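Local coordinates for protein of uncharacterized function (DUF1076) (Salmonella typhi, PDB 6IAI) that acts as a type III secretion system effector and E3/E4 ubiquitin ligase that binds diubiquitin, of which this chain is the N-terminal part, at residues Q60-R64 / D65-E69; L39-N42 / D43-L46; R91-F94 / R95-I99; A105-L108 / E109-L112. All blocks are in the same frame, centred on the assembly; numbering follows the deposited sequence.

Contact 1: residues Q60-R64 / D65-E69; sequences QVQLR and DLLYE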
loop_
_atom_site.group_PDB
_atom_site.type_symbol
_atom_site.label_atom_id
_atom_site.label_comp_id
_atom_site.label_asym_id
_atom_site.label_seq_id
_atom_site.Cartn_x
_atom_site.Cartn_y
_atom_site.Cartn_z
ATOM N N GLN A 60 5.329 2.762 3.141
ATOM C CA GLN A 60 5.084 2.260 1.788
ATOM C C GLN A 60 4.466 0.892 1.839
ATOM O O GLN A 60 4.793 0.079 2.710
ATOM C CB GLN A 60 6.358 2.255 0.956
ATOM C CG GLN A 60 6.754 3.657 0.535
ATOM C CD GLN A 60 8.042 3.623 -0.175
ATOM O OE1 GLN A 60 8.079 3.365 -1.373
ATOM N NE2 GLN A 60 9.124 3.862 0.550
ATOM N N VAL A 61 3.532 0.649 0.914
ATOM C CA VAL A 61 2.794 -0.597 0.805
ATOM C C VAL A 61 2.882 -1.093 -0.643
ATOM O O VAL A 61 2.536 -0.353 -1.581
ATOM C CB VAL A 61 1.333 -0.474 1.346
ATOM C CG1 VAL A 61 0.524 -1.742 1.075
ATOM C CG2 VAL A 61 1.335 -0.164 2.848
ATOM N N GLN A 62 3.394 -2.336 -0.820
ATOM C CA GLN A 62 3.496 -2.934 -2.134
ATOM C C GLN A 62 2.351 -3.924 -2.287
ATOM O O GLN A 62 2.221 -4.848 -1.496
ATOM C CB GLN A 62 4.856 -3.590 -2.371
ATOM C CG GLN A 62 5.083 -4.024 -3.832
ATOM C CD GLN A 62 6.442 -4.642 -4.061
ATOM O OE1 GLN A 62 7.029 -5.270 -3.185
ATOM N NE2 GLN A 62 6.980 -4.464 -5.241
ATOM N N LEU A 63 1.468 -3.648 -3.263
ATOM C CA LEU A 63 0.316 -4.478 -3.632
ATOM C C LEU A 63 0.592 -4.888 -5.065
ATOM O O LEU A 63 0.727 -4.017 -5.925
ATOM C CB LEU A 63 -1.016 -3.721 -3.504
ATOM C CG LEU A 63 -1.392 -3.142 -2.131
ATOM C CD1 LEU A 63 -2.685 -2.379 -2.234
ATOM C CD2 LEU A 63 -1.514 -4.220 -1.052
ATOM N N ARG A 64 0.825 -6.203 -5.301
ATOM C CA ARG A 64 1.249 -6.740 -6.600
ATOM C C ARG A 64 2.608 -6.117 -6.932
ATOM O O ARG A 64 3.552 -6.283 -6.170
ATOM C CB ARG A 64 0.231 -6.459 -7.726
ATOM C CG ARG A 64 -0.994 -7.338 -7.709
ATOM C CD ARG A 64 -1.613 -7.386 -9.103
ATOM N NE ARG A 64 -1.200 -8.524 -9.944
ATOM C CZ ARG A 64 -1.480 -9.812 -9.722
ATOM N NH1 ARG A 64 -2.116 -10.184 -8.616
ATOM N NH2 ARG A 64 -1.076 -10.741 -10.578
ATOM N N ASP A 65 2.679 -5.328 -8.000
ATOM C CA ASP A 65 3.915 -4.679 -8.444
ATOM C C ASP A 65 3.888 -3.141 -8.313
ATOM O O ASP A 65 4.812 -2.483 -8.784
ATOM C CB ASP A 65 4.252 -5.127 -9.889
ATOM C CG ASP A 65 3.226 -4.730 -10.939
ATOM O OD1 ASP A 65 1.994 -4.800 -10.641
ATOM O OD2 ASP A 65 3.639 -4.376 -12.060
ATOM N N LEU A 66 2.860 -2.570 -7.667
ATOM C CA LEU A 66 2.804 -1.121 -7.484
ATOM C C LEU A 66 2.993 -0.726 -6.019
ATOM O O LEU A 66 2.658 -1.500 -5.115
ATOM C CB LEU A 66 1.512 -0.510 -8.080
ATOM C CG LEU A 66 1.290 -0.682 -9.606
ATOM C CD1 LEU A 66 -0.164 -0.432 -9.979
ATOM C CD2 LEU A 66 2.267 0.181 -10.431
ATOM N N LEU A 67 3.567 0.472 -5.800
ATOM C CA LEU A 67 3.840 1.058 -4.490
ATOM C C LEU A 67 2.830 2.130 -4.169
ATOM O O LEU A 67 2.566 3.004 -5.001
ATOM C CB LEU A 67 5.244 1.695 -4.399
ATOM C CG LEU A 67 6.447 0.859 -4.735
ATOM C CD1 LEU A 67 7.727 1.619 -4.380
ATOM C CD2 LEU A 67 6.388 -0.499 -4.049
ATOM N N TYR A 68 2.341 2.106 -2.918
ATOM C CA TYR A 68 1.367 3.032 -2.344
ATOM C C TYR A 68 1.942 3.634 -1.082
ATOM O O TYR A 68 2.670 2.973 -0.364
ATOM C CB TYR A 68 0.056 2.289 -2.042
ATOM C CG TYR A 68 -0.500 1.616 -3.284
ATOM C CD1 TYR A 68 -0.046 0.358 -3.685
ATOM C CD2 TYR A 68 -1.409 2.277 -4.111
ATOM C CE1 TYR A 68 -0.500 -0.233 -4.864
ATOM C CE2 TYR A 68 -1.884 1.687 -5.280
ATOM C CZ TYR A 68 -1.432 0.429 -5.649
ATOM O OH TYR A 68 -1.875 -0.144 -6.807
ATOM N N GLU A 69 1.666 4.914 -0.844
ATOM C CA GLU A 69 2.094 5.637 0.349
ATOM C C GLU A 69 0.913 5.758 1.256
ATOM O O GLU A 69 -0.159 6.136 0.793
ATOM C CB GLU A 69 2.639 7.006 -0.018
ATOM C CG GLU A 69 3.839 6.925 -0.951
ATOM C CD GLU A 69 4.314 8.226 -1.570
ATOM O OE1 GLU A 69 3.476 9.121 -1.841
ATOM O OE2 GLU A 69 5.524 8.297 -1.885
HETATM O O HOH W 1 -1.029 -2.624 -7.356
#
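Val61 and Tyr68 exchange one pair of backbone hydrogen bonds in this beta hairpin: Val61 N donates to Tyr68 O at 2.8 Å, and Tyr68 N returns the bond to Val61 O. Leu63 and Leu66 make the second such pair, Leu63 N lying 3.1 Å from Leu66 O, and they close a type II' turn whose corners are Arg64 and Asp65. The phi/psi pair of Arg64, 62°/-116°, marks its first corner. CA-H...O contacts fill in between, with Gln62 CA 3.4 Å from Leu66 O.

Side-chain packing divides between the two faces. On one, Leu67 spans two side chains of the neighbouring strand: CD2 sits 3.8 Å from Gln62 CG, while CD1 meets Gln60 OE1. Gln62 carries its own OE1 onward to Thr24. On the other face the Tyr68 ring leans along the hairpin toward the turn (chi1 -57°), has Val61 O at its edge, and meets Leu63 CB at 3.8 Å from CE1.

A water donates to Leu63 O at 2.7 Å and hydrogen-bonds Tyr68 OH at 2.7 Å; the hydroxyl also has a weak bond to Asn104. Leu63 O therefore accepts twice, from water and Leu66 N, so the carbonyl entering the turn is satisfied beside a buried tyrosine.

Contact 2: residues L39-N42 / D43-L46; sequences LSEN and DLEL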
loop_
_atom_site.group_PDB
_atom_site.type_symbol
_atom_site.label_atom_id
_atom_site.label_comp_id
_atom_site.label_asym_id
_atom_site.label_seq_id
_atom_site.Cartn_x
_atom_site.Cartn_y
_atom_site.Cartn_z
ATOM N N LEU A 39 -8.588 -6.750 0.673
ATOM C CA LEU A 39 -7.473 -7.324 1.431
ATOM C C LEU A 39 -8.053 -7.994 2.672
ATOM O O LEU A 39 -9.157 -7.647 3.084
ATOM C CB LEU A 39 -6.461 -6.257 1.905
ATOM C CG LEU A 39 -5.743 -5.317 0.931
ATOM C CD1 LEU A 39 -4.440 -4.848 1.542
ATOM C CD2 LEU A 39 -5.452 -5.947 -0.393
ATOM N N SER A 40 -7.301 -8.910 3.314
ATOM C CA SER A 40 -7.807 -9.547 4.536
ATOM C C SER A 40 -7.854 -8.509 5.673
ATOM O O SER A 40 -7.209 -7.463 5.574
ATOM C CB SER A 40 -6.957 -10.765 4.911
ATOM O OG SER A 40 -5.798 -10.460 5.674
ATOM N N GLU A 41 -8.599 -8.793 6.742
ATOM C CA GLU A 41 -8.681 -7.912 7.898
ATOM C C GLU A 41 -7.345 -7.809 8.608
ATOM O O GLU A 41 -6.996 -6.721 9.083
ATOM C CB GLU A 41 -9.799 -8.364 8.866
ATOM C CG GLU A 41 -11.204 -8.068 8.346
ATOM C CD GLU A 41 -11.561 -6.615 8.072
ATOM O OE1 GLU A 41 -12.176 -6.347 7.014
ATOM O OE2 GLU A 41 -11.227 -5.746 8.910
ATOM N N ASN A 42 -6.576 -8.929 8.660
ATOM C CA ASN A 42 -5.227 -8.971 9.253
ATOM C C ASN A 42 -4.276 -8.058 8.470
ATOM O O ASN A 42 -3.495 -7.366 9.091
ATOM C CB ASN A 42 -4.659 -10.393 9.258
ATOM C CG ASN A 42 -5.209 -11.340 10.287
ATOM O OD1 ASN A 42 -5.566 -10.964 11.413
ATOM N ND2 ASN A 42 -5.122 -12.626 9.963
ATOM N N ASP A 43 -4.377 -8.036 7.127
ATOM C CA ASP A 43 -3.575 -7.191 6.231
ATOM C C ASP A 43 -3.865 -5.716 6.473
ATOM O O ASP A 43 -2.929 -4.939 6.711
ATOM C CB ASP A 43 -3.804 -7.564 4.756
ATOM C CG ASP A 43 -3.300 -8.947 4.354
ATOM O OD1 ASP A 43 -2.507 -9.544 5.128
ATOM O OD2 ASP A 43 -3.696 -9.431 3.261
ATOM N N LEU A 44 -5.168 -5.356 6.518
ATOM C CA LEU A 44 -5.625 -3.996 6.802
ATOM C C LEU A 44 -5.212 -3.539 8.202
ATOM O O LEU A 44 -4.732 -2.412 8.359
ATOM C CB LEU A 44 -7.144 -3.879 6.607
ATOM C CG LEU A 44 -7.657 -4.149 5.193
ATOM C CD1 LEU A 44 -9.161 -4.365 5.205
ATOM C CD2 LEU A 44 -7.206 -3.040 4.209
ATOM N N GLU A 45 -5.296 -4.437 9.191
ATOM C CA GLU A 45 -4.884 -4.113 10.564
ATOM C C GLU A 45 -3.386 -3.900 10.664
ATOM O O GLU A 45 -2.953 -2.945 11.309
ATOM C CB GLU A 45 -5.395 -5.136 11.587
ATOM C CG GLU A 45 -5.815 -4.508 12.922
ATOM C CD GLU A 45 -6.564 -3.173 12.885
ATOM O OE1 GLU A 45 -5.979 -2.160 13.332
ATOM O OE2 GLU A 45 -7.696 -3.120 12.350
ATOM N N LEU A 46 -2.598 -4.713 9.940
ATOM C CA LEU A 46 -1.160 -4.532 9.883
ATOM C C LEU A 46 -0.816 -3.154 9.247
ATOM O O LEU A 46 0.030 -2.446 9.783
ATOM C CB LEU A 46 -0.476 -5.689 9.091
ATOM C CG LEU A 46 1.044 -5.563 8.898
ATOM C CD1 LEU A 46 1.791 -5.605 10.275
ATOM C CD2 LEU A 46 1.548 -6.583 7.899
#
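Ser40 caps the start of helix 41-53 by turning its hydroxyl back onto Asp43: OG accepts from Asp43 N at 3.2 Å with an N-H...O angle of 157°. Its chi1 of 85° places OG between the backbone N and the carbonyl carbon of Ser40, where it can face the first turn. This is an N-cap; Asp43 OD2 stands 3.6 Å from Ser40 N, long for the reciprocal bond of a capping box.

The close-packed side lies at Leu39 and Leu44, both buried. Leu44 CG lies against Ser40 O, the same carbonyl that receives the Leu44 N-H, and Leu44 CD2 packs on Leu39 CB at 4.0 Å. The two leucines thus pack together beside the first turn.

The solvent side is looser. Glu41, exposed, bends at chi2 (-60°) and brings OE1 near Leu44 CD1; its main partner is Lys38. Glu45 is engaged by Arg48, and the two glutamates keep their OE2 atoms 5.6 Å apart.

Within the beta-alpha-beta unit of strand 22-25, helix 41-53 and strand 59-63, Leu39 and Leu44 face helix 91-113, touching Leu108 and Leu112 respectively, while Asp43 and Leu46 rest on Phe25.

Contact 3: residues R91-F94 / R95-I99; sequences RAMF and RERHI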
loop_
_atom_site.group_PDB
_atom_site.type_symbol
_atom_site.label_atom_id
_atom_site.label_comp_id
_atom_site.label_asym_id
_atom_site.label_seq_id
_atom_site.Cartn_x
_atom_site.Cartn_y
_atom_site.Cartn_z
ATOM N N ARG A 91 8.473 8.217 -15.848
ATOM C CA ARG A 91 7.381 8.667 -16.700
ATOM C C ARG A 91 6.729 7.502 -17.426
ATOM O O ARG A 91 5.504 7.472 -17.510
ATOM C CB ARG A 91 7.875 9.739 -17.690
ATOM C CG ARG A 91 8.134 11.085 -17.021
ATOM C CD ARG A 91 8.780 12.102 -17.943
ATOM N NE ARG A 91 9.052 13.363 -17.245
ATOM C CZ ARG A 91 8.196 14.378 -17.154
ATOM N NH1 ARG A 91 6.996 14.300 -17.721
ATOM N NH2 ARG A 91 8.530 15.479 -16.493
ATOM N N ALA A 92 7.538 6.522 -17.889
ATOM C CA ALA A 92 7.083 5.323 -18.588
ATOM C C ALA A 92 6.105 4.519 -17.733
ATOM O O ALA A 92 5.037 4.176 -18.236
ATOM C CB ALA A 92 8.268 4.464 -19.003
ATOM N N MET A 93 6.432 4.267 -16.441
ATOM C CA MET A 93 5.541 3.541 -15.534
ATOM C C MET A 93 4.288 4.345 -15.217
ATOM O O MET A 93 3.203 3.772 -15.202
ATOM C CB MET A 93 6.243 3.117 -14.240
ATOM C CG MET A 93 5.404 2.167 -13.400
ATOM S SD MET A 93 6.075 1.880 -11.757
ATOM C CE MET A 93 7.221 0.565 -12.135
ATOM N N PHE A 94 4.428 5.655 -14.959
ATOM C CA PHE A 94 3.260 6.484 -14.692
ATOM C C PHE A 94 2.337 6.521 -15.919
ATOM O O PHE A 94 1.150 6.276 -15.765
ATOM C CB PHE A 94 3.640 7.894 -14.240
ATOM C CG PHE A 94 2.432 8.726 -13.877
ATOM C CD1 PHE A 94 1.905 8.696 -12.588
ATOM C CD2 PHE A 94 1.804 9.524 -14.829
ATOM C CE1 PHE A 94 0.780 9.459 -12.253
ATOM C CE2 PHE A 94 0.669 10.273 -14.498
ATOM C CZ PHE A 94 0.171 10.242 -13.210
ATOM N N ARG A 95 2.891 6.780 -17.127
ATOM C CA ARG A 95 2.218 6.829 -18.443
ATOM C C ARG A 95 1.380 5.565 -18.674
ATOM O O ARG A 95 0.228 5.641 -19.126
ATOM C CB ARG A 95 3.299 6.918 -19.541
ATOM C CG ARG A 95 2.833 7.158 -20.973
ATOM C CD ARG A 95 4.033 7.206 -21.916
ATOM N NE ARG A 95 4.928 8.329 -21.610
ATOM C CZ ARG A 95 6.256 8.252 -21.572
ATOM N NH1 ARG A 95 6.870 7.105 -21.838
ATOM N NH2 ARG A 95 6.980 9.324 -21.276
ATOM N N GLU A 96 1.987 4.412 -18.351
ATOM C CA GLU A 96 1.457 3.075 -18.507
ATOM C C GLU A 96 0.488 2.629 -17.409
ATOM O O GLU A 96 -0.405 1.837 -17.708
ATOM C CB GLU A 96 2.644 2.104 -18.568
ATOM C CG GLU A 96 2.453 0.901 -19.463
ATOM C CD GLU A 96 3.616 -0.063 -19.379
ATOM O OE1 GLU A 96 4.739 0.328 -19.771
ATOM O OE2 GLU A 96 3.410 -1.199 -18.886
ATOM N N ARG A 97 0.671 3.077 -16.137
ATOM C CA ARG A 97 -0.134 2.541 -15.027
ATOM C C ARG A 97 -1.001 3.511 -14.224
ATOM O O ARG A 97 -1.768 3.026 -13.393
ATOM C CB ARG A 97 0.767 1.792 -14.023
ATOM C CG ARG A 97 1.954 1.009 -14.593
ATOM C CD ARG A 97 1.565 -0.297 -15.244
ATOM N NE ARG A 97 0.866 -1.180 -14.318
ATOM C CZ ARG A 97 1.455 -2.078 -13.529
ATOM N NH1 ARG A 97 2.775 -2.212 -13.532
ATOM N NH2 ARG A 97 0.727 -2.842 -12.728
ATOM N N HIS A 98 -0.907 4.833 -14.444
ATOM C CA HIS A 98 -1.620 5.837 -13.646
ATOM C C HIS A 98 -3.096 5.543 -13.378
ATOM O O HIS A 98 -3.531 5.761 -12.245
ATOM C CB HIS A 98 -1.454 7.256 -14.195
ATOM C CG HIS A 98 -2.028 7.489 -15.556
ATOM N ND1 HIS A 98 -3.152 8.270 -15.733
ATOM C CD2 HIS A 98 -1.587 7.075 -16.768
ATOM C CE1 HIS A 98 -3.366 8.295 -17.038
ATOM N NE2 HIS A 98 -2.444 7.592 -17.700
ATOM N N ILE A 99 -3.851 5.026 -14.366
ATOM C CA ILE A 99 -5.270 4.729 -14.188
ATOM C C ILE A 99 -5.488 3.654 -13.125
ATOM O O ILE A 99 -6.212 3.926 -12.171
ATOM C CB ILE A 99 -6.017 4.417 -15.520
ATOM C CG1 ILE A 99 -5.981 5.647 -16.479
ATOM C CG2 ILE A 99 -7.475 3.985 -15.236
ATOM C CD1 ILE A 99 -6.178 5.291 -18.015
#
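Phe94 and His98, one helical turn apart, meet through a methylene and a ring face. His98 CB stands over the centre of the Phe94 ring, 3.6 Å from its centroid, a clear CH-pi contact. The two rings are near parallel, their planes 19° apart, but slid so far that they barely overlap, with centroids separated by 5.2 Å. It is therefore the CB of the histidine, rather than its imidazole, that makes the contact with the ring face. The first torsions explain this: Phe94 turns CG away from its own N (chi1 -176°), which swings the ring along the helix to lie beneath His98 CB, while His98 CG sits between N and the carbonyl carbon (chi1 64°), leaving CB facing the ring and the imidazole edge beside Phe94 O.

Two arginines pack elsewhere on the same turns. Arg95 bends at chi3 so that its guanidinium folds back, Arg91 O and Ala92 N lying over one face and NH2 reaching 3.7 Å from Arg91 CB. Arg97 crosses Met93 obliquely, CG to CG at 3.8 Å.

Behind these side chains the backbone sets the spacing. Arg97 N donates to Met93 O at 2.8 Å and weakly to Phe94 O, which also accepts from His98 N.

This first part of helix 91-113 lies at the surface. Phe94 rests on Phe86 and Thr88 after strand 83-85, whereas Arg97 pairs with Glu100 of its own helix and with Asp65 at the hairpin turn.

Contact 4: residues A105-L108 / E109-L112; sequences AIRL and ERQL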
loop_
_atom_site.group_PDB
_atom_site.type_symbol
_atom_site.label_atom_id
_atom_site.label_comp_id
_atom_site.label_asym_id
_atom_site.label_seq_id
_atom_site.Cartn_x
_atom_site.Cartn_y
_atom_site.Cartn_z
ATOM N N ALA A 105 -5.399 2.902 -5.388
ATOM C CA ALA A 105 -5.141 3.825 -4.287
ATOM C C ALA A 105 -6.449 4.202 -3.587
ATOM O O ALA A 105 -6.504 4.122 -2.358
ATOM C CB ALA A 105 -4.393 5.053 -4.789
ATOM N N ILE A 106 -7.539 4.476 -4.376
ATOM C CA ILE A 106 -8.892 4.787 -3.894
ATOM C C ILE A 106 -9.427 3.615 -3.089
ATOM O O ILE A 106 -9.962 3.800 -1.993
ATOM C CB ILE A 106 -9.877 5.143 -5.077
ATOM C CG1 ILE A 106 -9.537 6.453 -5.836
ATOM C CG2 ILE A 106 -11.327 5.165 -4.617
ATOM C CD1 ILE A 106 -9.314 7.698 -5.040
ATOM N N ARG A 107 -9.313 2.402 -3.655
ATOM C CA ARG A 107 -9.819 1.155 -3.058
ATOM C C ARG A 107 -9.130 0.840 -1.757
ATOM O O ARG A 107 -9.808 0.515 -0.770
ATOM C CB ARG A 107 -9.690 -0.007 -4.047
ATOM C CG ARG A 107 -10.778 0.000 -5.111
ATOM C CD ARG A 107 -10.387 -0.829 -6.306
ATOM N NE ARG A 107 -11.263 -0.552 -7.442
ATOM C CZ ARG A 107 -12.322 -1.277 -7.763
ATOM N NH1 ARG A 107 -12.637 -2.359 -7.053
ATOM N NH2 ARG A 107 -13.074 -0.935 -8.802
ATOM N N LEU A 108 -7.790 0.982 -1.728
ATOM C CA LEU A 108 -7.015 0.766 -0.513
ATOM C C LEU A 108 -7.463 1.736 0.595
ATOM O O LEU A 108 -7.744 1.292 1.713
ATOM C CB LEU A 108 -5.489 0.836 -0.783
ATOM C CG LEU A 108 -4.594 0.531 0.416
ATOM C CD1 LEU A 108 -4.906 -0.852 1.015
ATOM C CD2 LEU A 108 -3.134 0.736 0.072
ATOM N N GLU A 109 -7.611 3.034 0.261
ATOM C CA GLU A 109 -8.100 4.065 1.203
ATOM C C GLU A 109 -9.477 3.724 1.764
ATOM O O GLU A 109 -9.677 3.740 2.980
ATOM C CB GLU A 109 -8.108 5.440 0.532
ATOM C CG GLU A 109 -7.985 6.552 1.553
ATOM C CD GLU A 109 -7.896 7.920 0.938
ATOM O OE1 GLU A 109 -6.794 8.289 0.473
ATOM O OE2 GLU A 109 -8.941 8.604 0.874
ATOM N N ARG A 110 -10.388 3.327 0.879
ATOM C CA ARG A 110 -11.750 2.928 1.222
ATOM C C ARG A 110 -11.739 1.760 2.185
ATOM O O ARG A 110 -12.447 1.799 3.179
ATOM C CB ARG A 110 -12.523 2.602 -0.067
ATOM C CG ARG A 110 -14.025 2.392 0.111
ATOM C CD ARG A 110 -14.698 2.237 -1.241
ATOM N NE ARG A 110 -14.702 3.484 -2.016
ATOM C CZ ARG A 110 -14.404 3.583 -3.312
ATOM N NH1 ARG A 110 -14.061 2.504 -4.010
ATOM N NH2 ARG A 110 -14.449 4.761 -3.920
ATOM N N GLN A 111 -10.896 0.733 1.935
ATOM C CA GLN A 111 -10.799 -0.439 2.822
ATOM C C GLN A 111 -10.166 -0.104 4.180
ATOM O O GLN A 111 -10.589 -0.639 5.211
ATOM C CB GLN A 111 -10.030 -1.559 2.145
ATOM C CG GLN A 111 -10.702 -2.118 0.882
ATOM C CD GLN A 111 -9.806 -3.187 0.295
ATOM O OE1 GLN A 111 -9.339 -4.093 1.001
ATOM N NE2 GLN A 111 -9.519 -3.086 -1.001
ATOM N N LEU A 112 -9.142 0.781 4.177
ATOM C CA LEU A 112 -8.471 1.206 5.404
ATOM C C LEU A 112 -9.396 1.972 6.358
ATOM O O LEU A 112 -9.226 1.871 7.575
ATOM C CB LEU A 112 -7.241 2.079 5.079
ATOM C CG LEU A 112 -6.017 1.335 4.516
ATOM C CD1 LEU A 112 -4.969 2.299 4.060
ATOM C CD2 LEU A 112 -5.482 0.285 5.492
#
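Leu108 sends its CG away from its backbone N (chi1 -176°), whereas Leu112 turns CG beside its own N (chi1 -74°), and the branches meet with Leu108 CG 4.1 Å from Leu112 CD1. This is i to i+4 packing on the inner side of an alpha helix, the second half of helix 91-113. The two leucines face the core, where both touch Val84 of strand 83-85; Leu108 also reaches Tyr68, and Leu112 packs on Ile47 of helix 41-53.

The outer side pairs an aliphatic group with a charged one. Arg110 bends at chi3 and lays one face of its guanidinium over Ile106, with CG2 3.7 Å from Arg110 CZ. The methyl lies against the flat face of the guanidinium.

Polar ends link the helix to its surroundings. The extended side chain of Gln111 runs alongside Arg107 O, and its OE1 accepts from Leu39 N before helix 41-53. Glu109, extended beyond CG, divides its carboxylate: OE1 accepts from Val84 N and OE2 pairs with Lys83.

Regular backbone bonds hold all these groups in step, as in Arg110 N to Ile106 O at 2.9 Å; in the last of them Leu112 N donates to Leu108 O, also at 2.9 Å.

Contact 1 is the hub of the four, its centre about 4 Å from that of the chain. One face of the hairpin meets contact 4 where Leu63 CD1 lies 3.9 Å from Leu108 CD2, and meets contact 2 where Leu63 CD2 lies 4.0 Å from Leu39 CD1; these leucines thus join the strand, helix 91-113 and the residue leading into helix 41-53 in one apolar core. Contacts 2 and 4 also touch directly, Leu44 CD2 lying 4.0 Å from Leu112 CD2. Contact 3 is tied in separately, by the salt bridge from Arg97 NH1 to Asp65 OD2 at 2.8 Å. Contacts 2 and 3 lie on opposite sides of the chain's centre, their own centres about 27 Å apart.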